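PDB 3MCX: SusD superfamily protein from Bacteroides thetaiotaomicron, which is of unknown function but, as a SusD-family protein of the outer membrane, probably takes part in capturing nutrients such as glycans, and can bind zinc ions. Local coordinates for residues T145-K148 and G149-G153; I461-S464 and E465-N469. One frame throughout, in Å; residues are numbered along the deposited sequence.

Contact 1: residues T145-K148 and G149-G153; sequences TNDK and GASLG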
# COMPACT_ATOMS: atom_id res chain seq x y z
N THR A 145 12.47 9.20 7.21
CA THR A 145 12.81 10.62 7.06
C THR A 145 12.79 11.40 8.36
O THR A 145 13.23 12.55 8.39
CB THR A 145 11.88 11.30 6.03
OG1 THR A 145 10.52 10.98 6.32
CG2 THR A 145 12.21 10.83 4.61
N ASN A 146 12.33 10.81 9.45
CA ASN A 146 12.46 11.48 10.74
C ASN A 146 13.92 11.65 11.18
O ASN A 146 14.24 12.57 11.92
CB ASN A 146 11.70 10.74 11.85
CG ASN A 146 10.20 10.93 11.80
OD1 ASN A 146 9.65 11.52 10.86
ND2 ASN A 146 9.52 10.45 12.84
N ASP A 147 14.78 10.71 10.76
CA ASP A 147 16.09 10.56 11.39
C ASP A 147 17.09 9.78 10.51
O ASP A 147 17.97 9.09 11.03
CB ASP A 147 15.89 9.82 12.74
CG ASP A 147 15.32 8.41 12.56
OD1 ASP A 147 14.86 8.05 11.46
OD2 ASP A 147 15.36 7.68 13.59
N LYS A 148 16.93 9.88 9.19
CA LYS A 148 17.75 9.10 8.25
C LYS A 148 17.79 7.61 8.63
O LYS A 148 18.80 6.95 8.52
CB LYS A 148 19.15 9.68 8.13
CG LYS A 148 19.18 11.14 7.58
CD LYS A 148 18.78 11.16 6.09
CE LYS A 148 18.85 12.57 5.45
NZ LYS A 148 18.19 12.57 4.09
N GLY A 149 16.64 7.10 9.05
CA GLY A 149 16.50 5.70 9.41
C GLY A 149 17.32 5.22 10.58
O GLY A 149 17.62 4.03 10.68
N ALA A 150 17.69 6.12 11.49
CA ALA A 150 18.53 5.74 12.61
C ALA A 150 17.87 4.78 13.60
O ALA A 150 18.56 3.94 14.19
CB ALA A 150 19.03 6.98 13.37
N SER A 151 16.56 4.90 13.76
CA SER A 151 15.84 4.13 14.77
C SER A 151 15.65 2.67 14.32
O SER A 151 15.98 2.32 13.18
CB SER A 151 14.49 4.81 15.03
OG SER A 151 13.60 4.63 13.99
N LEU A 152 15.12 1.83 15.20
CA LEU A 152 15.00 0.39 14.89
C LEU A 152 13.93 0.05 13.87
O LEU A 152 12.81 0.56 13.93
CB LEU A 152 14.77 -0.43 16.17
CG LEU A 152 15.91 -0.44 17.19
CD1 LEU A 152 15.50 -1.25 18.42
CD2 LEU A 152 17.21 -0.97 16.58
N GLY A 153 14.32 -0.82 12.94
CA GLY A 153 13.44 -1.36 11.94
C GLY A 153 13.00 -2.75 12.37
O GLY A 153 12.43 -2.91 13.47
O HOH W 1 13.69 5.68 11.47
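The carboxylate of Asp147 turns one face to the backbone of the residues that follow: Ala150 N sits over it, 3.5 Å from CG, and the N-H groups of Gly149 and Ser151 lie to that same side. The opposite face is turned toward CB of Asn146, and a water reaches OD1 from the edge. Ser151 N donates a weak bond to Asp147 OD2 (3.0 Å, N-H...O angle 130°), tilted well out of the carboxylate plane, and Ser151 CB packs against the same oxygen at 3.3 Å. These contacts sit on a type I' beta turn from Asp147 to Ala150, with Ser151 one residue beyond it, in the loop joining helix 115-140 to helix 172-186. Lys148 and Gly149 both take the positive phi that this turn needs, which glycine accepts readily. The turn is closed by Ala150 N on Asp147 O at 3.0 Å, the donor standing above the carbonyl plane. With Asp147 CG set between its own N and carbonyl carbon (chi1 63°), the carboxylate folds back over the turn. Its water donates to Asp147 OD1 at 2.6 Å and bridges to Ser151 OG at 2.7 Å, while Gly149 and Ser151 make backbone bonds to Ala173 and Val172.

Contact 2: residues I461-S464 and E465-N469; sequences IPQS and EIDAN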
# COMPACT_ATOMS: atom_id res chain seq x y z
N ILE A 461 5.97 -4.41 18.17
CA ILE A 461 6.50 -5.69 17.79
C ILE A 461 5.62 -6.75 18.49
O ILE A 461 5.25 -6.57 19.64
CB ILE A 461 7.95 -5.83 18.27
CG1 ILE A 461 8.87 -4.70 17.71
CG2 ILE A 461 8.55 -7.25 17.96
CD1 ILE A 461 8.91 -4.57 16.21
N PRO A 462 5.28 -7.86 17.81
CA PRO A 462 4.42 -8.85 18.46
C PRO A 462 4.99 -9.31 19.78
O PRO A 462 6.19 -9.59 19.91
CB PRO A 462 4.39 -10.01 17.44
CG PRO A 462 4.71 -9.41 16.14
CD PRO A 462 5.55 -8.17 16.40
N GLN A 463 4.12 -9.49 20.77
CA GLN A 463 4.55 -9.96 22.05
C GLN A 463 5.19 -11.35 21.97
O GLN A 463 6.07 -11.66 22.75
CB GLN A 463 3.39 -10.02 23.08
CG GLN A 463 3.81 -10.22 24.49
CD GLN A 463 4.66 -9.10 25.03
OE1 GLN A 463 4.41 -7.94 24.68
NE2 GLN A 463 5.62 -9.42 25.90
N SER A 464 4.74 -12.14 20.99
CA SER A 464 5.33 -13.46 20.76
C SER A 464 6.84 -13.33 20.54
O SER A 464 7.62 -14.12 21.07
CB SER A 464 4.68 -14.10 19.53
OG SER A 464 4.63 -13.24 18.43
N GLU A 465 7.25 -12.33 19.76
CA GLU A 465 8.69 -12.08 19.56
C GLU A 465 9.41 -11.61 20.79
O GLU A 465 10.53 -12.04 21.09
CB GLU A 465 8.91 -11.07 18.42
CG GLU A 465 8.46 -11.54 17.09
CD GLU A 465 9.35 -12.62 16.47
OE1 GLU A 465 10.53 -12.84 16.84
OE2 GLU A 465 8.79 -13.30 15.62
N ILE A 466 8.79 -10.68 21.52
CA ILE A 466 9.38 -10.17 22.74
C ILE A 466 9.58 -11.26 23.78
O ILE A 466 10.64 -11.37 24.41
CB ILE A 466 8.49 -9.04 23.34
CG1 ILE A 466 8.27 -7.90 22.34
CG2 ILE A 466 9.07 -8.54 24.66
CD1 ILE A 466 9.56 -7.22 21.81
N ASP A 467 8.57 -12.11 23.94
CA ASP A 467 8.62 -13.20 24.91
C ASP A 467 9.72 -14.22 24.56
O ASP A 467 10.44 -14.69 25.47
CB ASP A 467 7.24 -13.88 25.04
CG ASP A 467 6.21 -13.05 25.86
OD1 ASP A 467 6.64 -12.16 26.62
OD2 ASP A 467 5.00 -13.34 25.77
N ALA A 468 9.87 -14.48 23.25
CA ALA A 468 10.74 -15.58 22.75
C ALA A 468 12.21 -15.20 22.57
O ALA A 468 13.09 -16.05 22.68
CB ALA A 468 10.21 -16.05 21.42
N ASN A 469 12.48 -13.95 22.26
CA ASN A 469 13.81 -13.52 21.77
C ASN A 469 14.19 -12.25 22.55
O ASN A 469 13.72 -11.15 22.23
CB ASN A 469 13.75 -13.28 20.25
CG ASN A 469 15.12 -12.90 19.65
OD1 ASN A 469 16.09 -12.71 20.38
ND2 ASN A 469 15.20 -12.83 18.30
O HOH W 2 5.86 -13.93 16.14
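Ile461 CG2 and Ile466 CD1 touch at 4.0 Å beneath the first turn of helix 463-468, a short surface helix whose N-cap is Pro462. The apolar contacts lie on its inner side: the two isoleucine side chains cross at about a right angle, and Ile461 CG2 also rests against Glu465 CB. Ile461 and Pro462 carry this patch onto Trp88 of helix 81-106, Pro462 meeting Ile84 there as well.

Backbone bonds wind the helix. Pro462 O receives two N-H groups, Ile466 N at 3.2 Å and, more weakly, Glu465 N from three residues on. Gln463 O takes Asp467 N at 2.8 Å, and Ser464 O takes Ala468 N.

One side-chain bond joins positions i and i+4. Gln463 starts with CG anti to its N (chi1 -168°) and bends at chi2, which carries NE2 along the outside of the helix, one turn on, to Asp467 OD1 at 3.0 Å. The N-H points almost straight at the oxygen and the acceptor lies in the amide plane, yet OD1 is met from above the carboxylate, the two planes being 63° apart. Ile466 CG2 flanks the same NE2 at 3.8 Å. With an alanine here, Asp467 OD1 would probably be left without its amide donor and its carboxylate would be freer to turn.

Polar groups at the start of the helix meet through water and outside partners. Glu465 OE2 accepts a bond from Trp88 NE1 and also binds a glycerol, probably from the crystallisation liquor. A water donates to that OE2 at 3.0 Å and accepts a bond from Ser464 OG at 2.7 Å.

In the fold
Contact 1 comes first along the chain, in the loop between helix 115-140 and helix 172-186; contact 2 follows some three hundred residues later, on helix 463-468 near the C-terminus. Their centres are about 22 Å apart, and the nearest atoms, about 5 Å from each other, do not touch. What they share is neighbours: Arg169 packs on Leu152 and bonds Gly153 O beside contact 1, and also touches Ile461 of contact 2; the C-terminal residues Gln473 and Gln474 meet Leu152 and Ile461 respectively. Segments distant in sequence thus gather on one side of the molecule, zinc lying about 11 Å from Gly149 and about 13 Å from the Glu465 side chain.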